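Local coordinates for BH2092 protein (Bacillus halodurans, PDB 3NHV) that is of unknown function but carries a rhodanese-like domain, of a family whose members commonly transfer sulfur through a cysteine persulfide, at residues Gly107-Tyr110 with Trp111-Asn115; Thr77-Gly81 with Pro82-Gly86. One frame throughout, in Å; residues are numbered along the deposited sequence.

How the interactions relate
Interaction 1 and interaction 2 are both local contacts, a worked example of how chemistry differs with place in the fold. Interaction 1 is one short helix, 107-113, a largely buried contact covered in part by the second and third subunits; helical hydrogen bonds, a salt bridge and a cation-pi contact hold it. Interaction 2, nearer the centre of the folded chain but only partly buried, is the loop between strand 74-78 and helix 86-96, closed by a disulfide. The two meet at Ile108 and Glu109: Ile108 N lies 3.2 Å from Cys79 O and Glu109 N 2.9 Å from Trp80 O, both probable hydrogen bonds, and Glu109 also packs on Pro82. Both reach the third subunit.

Interaction 1 of 2, residues Gly107-Tyr110 with Trp111-Asn115; sequences GIEY and WRKEN
Ile108 O accepts a hydrogen bond from the backbone N of Arg112 at 3.1 Å, and the same i to i+4 pattern repeats one residue on, where Lys113 N lies 3.1 Å from Glu109 O. It ends with Glu114 N on Tyr110 O at 2.9 Å, just where the chain leaves helical geometry. Along one side of this turn, Glu109 and Lys113 run side by side in the same direction, and the ammonium NZ of Lys113 reaches the anti lone pair of Glu109 OE1 at 2.9 Å in a salt bridge. Here helix 107-113, which follows the last strand of the rhodanese-like sheet, becomes part of the subunit interface: Glu109 OE1 also bonds Tyr110 OH of the third subunit, while Tyr110 OH bonds Glu109 of the second. With CG anti to its carbonyl carbon (chi1 -82°), the extended Lys113 chain passes over one face of the Tyr110 ring. Its CD sits 4.2 Å from the ring centroid, 16° off the normal, a CH-pi contact; NZ, 4.4 Å from that centroid, makes an off-centre cation-pi contact. Farther round, Ile108 CG1 packs at 4.0 Å against CD of Arg112, whose guanidinium group bonds the carbonyl oxygens of Ala126 and Asp127.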
ATOM      1  N   GLY B 107      -3.693   3.011  -7.931  1.00 48.87           N
ATOM      2  CA  GLY B 107      -3.422   3.852  -9.081  1.00 49.63           C
ATOM      3  C   GLY B 107      -3.914   3.225 -10.371  1.00 53.38           C
ATOM      4  O   GLY B 107      -4.796   2.364 -10.359  1.00 56.37           O
ATOM      5  N   ILE B 108      -3.339   3.650 -11.490  1.00 46.83           N
ATOM      6  CA  ILE B 108      -3.736   3.135 -12.786  1.00 40.60           C
ATOM      7  C   ILE B 108      -3.100   1.774 -13.010  1.00 39.00           C
ATOM      8  O   ILE B 108      -3.563   0.983 -13.823  1.00 38.13           O
ATOM      9  CB  ILE B 108      -3.319   4.104 -13.919  1.00 52.93           C
ATOM     10  CG1 ILE B 108      -3.946   3.663 -15.245  1.00 54.99           C
ATOM     11  CG2 ILE B 108      -1.801   4.162 -14.028  1.00 42.53           C
ATOM     12  CD1 ILE B 108      -3.775   4.677 -16.369  1.00 61.08           C
ATOM     13  N   GLU B 109      -2.031   1.506 -12.276  1.00 38.57           N
ATOM     14  CA  GLU B 109      -1.366   0.235 -12.404  1.00 42.56           C
ATOM     15  C   GLU B 109      -2.345  -0.898 -12.102  1.00 44.72           C
ATOM     16  O   GLU B 109      -2.576  -1.766 -12.935  1.00 54.77           O
ATOM     17  CB  GLU B 109      -0.186   0.151 -11.451  1.00 40.12           C
ATOM     18  CG  GLU B 109       0.418  -1.227 -11.426  1.00 44.73           C
ATOM     19  CD  GLU B 109       1.453  -1.391 -10.349  1.00 47.47           C
ATOM     20  OE1 GLU B 109       1.835  -2.550 -10.090  1.00 49.22           O
ATOM     21  OE2 GLU B 109       1.883  -0.366  -9.772  1.00 53.00           O
ATOM     22  N   TYR B 110      -2.936  -0.892 -10.915  1.00 43.40           N
ATOM     23  CA  TYR B 110      -3.867  -1.951 -10.572  1.00 46.08           C
ATOM     24  C   TYR B 110      -5.218  -1.821 -11.263  1.00 47.58           C
ATOM     25  O   TYR B 110      -6.000  -2.770 -11.295  1.00 53.75           O
ATOM     26  CB  TYR B 110      -4.013  -2.048  -9.050  1.00 46.74           C
ATOM     27  CG  TYR B 110      -2.966  -2.959  -8.436  1.00 62.64           C
ATOM     28  CD1 TYR B 110      -3.202  -4.334  -8.302  1.00 61.58           C
ATOM     29  CD2 TYR B 110      -1.708  -2.469  -8.062  1.00 57.48           C
ATOM     30  CE1 TYR B 110      -2.212  -5.198  -7.820  1.00 56.01           C
ATOM     31  CE2 TYR B 110      -0.711  -3.330  -7.579  1.00 55.68           C
ATOM     32  CZ  TYR B 110      -0.974  -4.688  -7.465  1.00 54.94           C
ATOM     33  OH  TYR B 110       0.004  -5.541  -7.012  1.00 66.26           O
ATOM     34  N   TRP B 111      -5.490  -0.655 -11.838  1.00 51.60           N
ATOM     35  CA  TRP B 111      -6.744  -0.458 -12.551  1.00 46.16           C
ATOM     36  C   TRP B 111      -6.689  -1.295 -13.819  1.00 49.69           C
ATOM     37  O   TRP B 111      -7.662  -1.956 -14.193  1.00 47.18           O
ATOM     38  CB  TRP B 111      -6.936   1.012 -12.909  1.00 47.03           C
ATOM     39  CG  TRP B 111      -8.028   1.218 -13.880  1.00 47.41           C
ATOM     40  CD1 TRP B 111      -7.930   1.187 -15.240  1.00 42.25           C
ATOM     41  CD2 TRP B 111      -9.415   1.403 -13.580  1.00 46.22           C
ATOM     42  NE1 TRP B 111      -9.170   1.337 -15.806  1.00 42.27           N
ATOM     43  CE2 TRP B 111     -10.100   1.473 -14.813  1.00 44.34           C
ATOM     44  CE3 TRP B 111     -10.144   1.514 -12.390  1.00 39.88           C
ATOM     45  CZ2 TRP B 111     -11.486   1.649 -14.890  1.00 46.44           C
ATOM     46  CZ3 TRP B 111     -11.524   1.689 -12.464  1.00 43.53           C
ATOM     47  CH2 TRP B 111     -12.180   1.755 -13.706  1.00 41.93           C
ATOM     48  N   ARG B 112      -5.534  -1.264 -14.472  1.00 47.80           N
ATOM     49  CA  ARG B 112      -5.326  -2.022 -15.692  1.00 47.26           C
ATOM     50  C   ARG B 112      -5.157  -3.508 -15.366  1.00 45.93           C
ATOM     51  O   ARG B 112      -5.683  -4.358 -16.077  1.00 53.87           O
ATOM     52  CB  ARG B 112      -4.102  -1.479 -16.443  1.00 55.13           C
ATOM     53  CG  ARG B 112      -4.271  -0.054 -16.971  1.00 52.56           C
ATOM     54  CD  ARG B 112      -2.943   0.517 -17.436  1.00 51.20           C
ATOM     55  NE  ARG B 112      -2.393  -0.248 -18.548  1.00 56.25           N
ATOM     56  CZ  ARG B 112      -1.163  -0.103 -19.033  1.00 59.89           C
ATOM     57  NH1 ARG B 112      -0.328   0.785 -18.512  1.00 58.89           N
ATOM     58  NH2 ARG B 112      -0.767  -0.855 -20.049  1.00 54.09           N
ATOM     59  N   LYS B 113      -4.440  -3.825 -14.291  1.00 41.80           N
ATOM     60  CA  LYS B 113      -4.263  -5.224 -13.906  1.00 42.98           C
ATOM     61  C   LYS B 113      -5.624  -5.859 -13.617  1.00 44.26           C
ATOM     62  O   LYS B 113      -5.853  -7.023 -13.934  1.00 40.80           O
ATOM     63  CB  LYS B 113      -3.375  -5.353 -12.665  1.00 37.23           C
ATOM     64  CG  LYS B 113      -1.876  -5.283 -12.944  1.00 44.85           C
ATOM     65  CD  LYS B 113      -1.070  -5.461 -11.660  1.00 49.31           C
ATOM     66  CE  LYS B 113       0.422  -5.251 -11.894  1.00 62.06           C
ATOM     67  NZ  LYS B 113       1.224  -5.290 -10.627  1.00 57.24           N
ATOM     68  N   GLU B 114      -6.529  -5.094 -13.022  1.00 36.76           N
ATOM     69  CA  GLU B 114      -7.846  -5.624 -12.726  1.00 41.44           C
ATOM     70  C   GLU B 114      -8.747  -5.580 -13.962  1.00 50.81           C
ATOM     71  O   GLU B 114      -9.976  -5.549 -13.864  1.00 43.63           O
ATOM     72  CB  GLU B 114      -8.461  -4.869 -11.544  1.00 36.58           C
ATOM     73  CG  GLU B 114      -7.930  -5.378 -10.207  1.00 37.52           C
ATOM     74  CD  GLU B 114      -8.263  -4.476  -9.036  1.00 54.06           C
ATOM     75  OE1 GLU B 114      -9.426  -4.025  -8.933  1.00 49.99           O
ATOM     76  OE2 GLU B 114      -7.361  -4.230  -8.200  1.00 52.12           O
ATOM     77  N   ASN B 115      -8.105  -5.592 -15.132  1.00 53.76           N
ATOM     78  CA  ASN B 115      -8.785  -5.573 -16.423  1.00 53.68           C
ATOM     79  C   ASN B 115      -9.650  -4.347 -16.642  1.00 45.72           C
ATOM     80  O   ASN B 115     -10.810  -4.469 -17.008  1.00 61.51           O
ATOM     81  CB  ASN B 115      -9.655  -6.820 -16.582  1.00 59.31           C
ATOM     82  CG  ASN B 115      -9.634  -7.362 -17.993  1.00 63.86           C
ATOM     83  OD1 ASN B 115      -8.561  -7.593 -18.553  1.00 66.50           O
ATOM     84  ND2 ASN B 115     -10.811  -7.580 -18.574  1.00 56.57           N
TER

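Interaction 2 of 2, residues Thr77-Gly81 with Pro82-Gly86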
ATOM      1  N   THR B  77      -8.215  11.306  -6.594  1.00 39.10           N
ATOM      2  CA  THR B  77      -6.913  11.436  -7.230  1.00 42.18           C
ATOM      3  C   THR B  77      -6.258  10.088  -7.430  1.00 38.17           C
ATOM      4  O   THR B  77      -6.468   9.173  -6.642  1.00 39.26           O
ATOM      5  CB  THR B  77      -5.964  12.292  -6.374  1.00 49.86           C
ATOM      6  OG1 THR B  77      -5.737  11.632  -5.123  1.00 50.08           O
ATOM      7  CG2 THR B  77      -6.574  13.663  -6.106  1.00 49.21           C
ATOM      8  N   TYR B  78      -5.462   9.958  -8.485  1.00 39.77           N
ATOM      9  CA  TYR B  78      -4.756   8.708  -8.710  1.00 39.58           C
ATOM     10  C   TYR B  78      -3.426   8.969  -9.402  1.00 41.58           C
ATOM     11  O   TYR B  78      -3.322   9.844 -10.264  1.00 47.66           O
ATOM     12  CB  TYR B  78      -5.621   7.723  -9.512  1.00 45.79           C
ATOM     13  CG  TYR B  78      -5.669   7.954 -11.006  1.00 46.49           C
ATOM     14  CD1 TYR B  78      -4.632   7.529 -11.831  1.00 41.69           C
ATOM     15  CD2 TYR B  78      -6.766   8.574 -11.596  1.00 45.59           C
ATOM     16  CE1 TYR B  78      -4.691   7.708 -13.201  1.00 45.14           C
ATOM     17  CE2 TYR B  78      -6.836   8.758 -12.966  1.00 39.15           C
ATOM     18  CZ  TYR B  78      -5.799   8.322 -13.765  1.00 41.09           C
ATOM     19  OH  TYR B  78      -5.881   8.481 -15.130  1.00 36.11           O
ATOM     20  N   CYS B  79      -2.406   8.226  -8.984  1.00 43.83           N
ATOM     21  CA  CYS B  79      -1.068   8.337  -9.547  1.00 40.64           C
ATOM     22  C   CYS B  79      -0.776   7.011 -10.240  1.00 45.21           C
ATOM     23  O   CYS B  79      -1.699   6.306 -10.629  1.00 44.82           O
ATOM     24  CB  CYS B  79      -0.031   8.605  -8.446  1.00 49.93           C
ATOM     25  SG  CYS B  79       1.703   8.525  -9.037  1.00 83.65           S
ATOM     26  N   TRP B  80       0.494   6.662 -10.394  1.00 43.70           N
ATOM     27  CA  TRP B  80       0.836   5.418 -11.052  1.00 46.59           C
ATOM     28  C   TRP B  80       0.375   4.193 -10.294  1.00 47.23           C
ATOM     29  O   TRP B  80      -0.353   3.368 -10.839  1.00 52.74           O
ATOM     30  CB  TRP B  80       2.339   5.323 -11.288  1.00 51.42           C
ATOM     31  CG  TRP B  80       2.808   6.237 -12.358  1.00 55.06           C
ATOM     32  CD1 TRP B  80       3.225   7.529 -12.209  1.00 57.89           C
ATOM     33  CD2 TRP B  80       2.872   5.951 -13.757  1.00 47.82           C
ATOM     34  NE1 TRP B  80       3.545   8.065 -13.434  1.00 56.44           N
ATOM     35  CE2 TRP B  80       3.335   7.119 -14.402  1.00 53.78           C
ATOM     36  CE3 TRP B  80       2.576   4.824 -14.532  1.00 52.12           C
ATOM     37  CZ2 TRP B  80       3.520   7.191 -15.783  1.00 48.59           C
ATOM     38  CZ3 TRP B  80       2.758   4.895 -15.912  1.00 55.76           C
ATOM     39  CH2 TRP B  80       3.224   6.074 -16.522  1.00 55.65           C
ATOM     40  N   GLY B  81       0.800   4.077  -9.040  1.00 47.50           N
ATOM     41  CA  GLY B  81       0.419   2.926  -8.236  1.00 52.80           C
ATOM     42  C   GLY B  81       0.832   2.987  -6.771  1.00 54.09           C
ATOM     43  O   GLY B  81       1.093   4.067  -6.235  1.00 47.58           O
ATOM     44  N   PRO B  82       0.912   1.825  -6.099  1.00 54.11           N
ATOM     45  CA  PRO B  82       1.283   1.657  -4.687  1.00 54.36           C
ATOM     46  C   PRO B  82       2.559   2.367  -4.256  1.00 52.02           C
ATOM     47  O   PRO B  82       2.655   2.875  -3.142  1.00 41.46           O
ATOM     48  CB  PRO B  82       1.426   0.143  -4.545  1.00 49.85           C
ATOM     49  CG  PRO B  82       0.468  -0.378  -5.539  1.00 53.62           C
ATOM     50  CD  PRO B  82       0.700   0.513  -6.734  1.00 47.93           C
ATOM     51  N   ALA B  83       3.539   2.385  -5.147  1.00 55.09           N
ATOM     52  CA  ALA B  83       4.824   3.000  -4.845  1.00 61.82           C
ATOM     53  C   ALA B  83       4.873   4.494  -5.143  1.00 58.61           C
ATOM     54  O   ALA B  83       5.952   5.061  -5.301  1.00 60.41           O
ATOM     55  CB  ALA B  83       5.928   2.287  -5.615  1.00 60.06           C
ATOM     56  N   CYS B  84       3.715   5.137  -5.212  1.00 53.92           N
ATOM     57  CA  CYS B  84       3.689   6.555  -5.512  1.00 53.81           C
ATOM     58  C   CYS B  84       3.002   7.367  -4.415  1.00 52.23           C
ATOM     59  O   CYS B  84       2.112   6.868  -3.726  1.00 57.35           O
ATOM     60  CB  CYS B  84       3.005   6.777  -6.870  1.00 56.29           C
ATOM     61  SG  CYS B  84       2.863   8.532  -7.360  1.00 84.54           S
ATOM     62  N   ASN B  85       3.438   8.615  -4.255  1.00 52.71           N
ATOM     63  CA  ASN B  85       2.902   9.543  -3.256  1.00 49.72           C
ATOM     64  C   ASN B  85       2.100  10.650  -3.930  1.00 50.59           C
ATOM     65  O   ASN B  85       1.476  11.474  -3.255  1.00 46.92           O
ATOM     66  CB  ASN B  85       4.046  10.203  -2.479  1.00 62.04           C
ATOM     67  CG  ASN B  85       4.468   9.404  -1.267  1.00 71.50           C
ATOM     68  OD1 ASN B  85       4.252   8.192  -1.210  1.00 84.88           O
ATOM     69  ND2 ASN B  85       5.083  10.075  -0.292  1.00 59.85           N
ATOM     70  N   GLY B  86       2.145  10.672  -5.259  1.00 43.86           N
ATOM     71  CA  GLY B  86       1.442  11.691  -6.020  1.00 37.79           C
ATOM     72  C   GLY B  86       0.023  11.975  -5.579  1.00 39.64           C
ATOM     73  O   GLY B  86      -0.324  13.114  -5.267  1.00 37.55           O
TER
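A disulfide between Cys79 and Cys84 closes the loop that follows strand 74-78, a central strand of the parallel sheet, and leads into helix 86-96. In rhodaneses the corresponding strand-to-helix loop carries the sulfur-accepting cysteine as its first residue, and the placing of Cys79 is consistent with that role here. The two SG atoms are 2.0 Å apart, with a dihedral of 87° about the S-S bond, close to the relaxed right angle. In both cysteines SG stands anti to the backbone N (chi1 172° in Cys79), which, with both CB atoms facing across the loop, lets the sulfurs meet. Within the ring so formed, Gly81 to Cys84 is a type I beta turn, in which Cys84 N donates to Gly81 O at 3.0 Å along a bent path. Pro82 occupies its second position and packs on Tyr110 of helix 107-113 and on Tyr110 of the third subunit. Gly86, opening the next helix, brings its CA within 4.2 Å of Cys79 CB. Since both sulfurs are spent on the covalent link, Cys79 could not take up sulfur in this state, and reduction would probably be needed before any rhodanese-like chemistry.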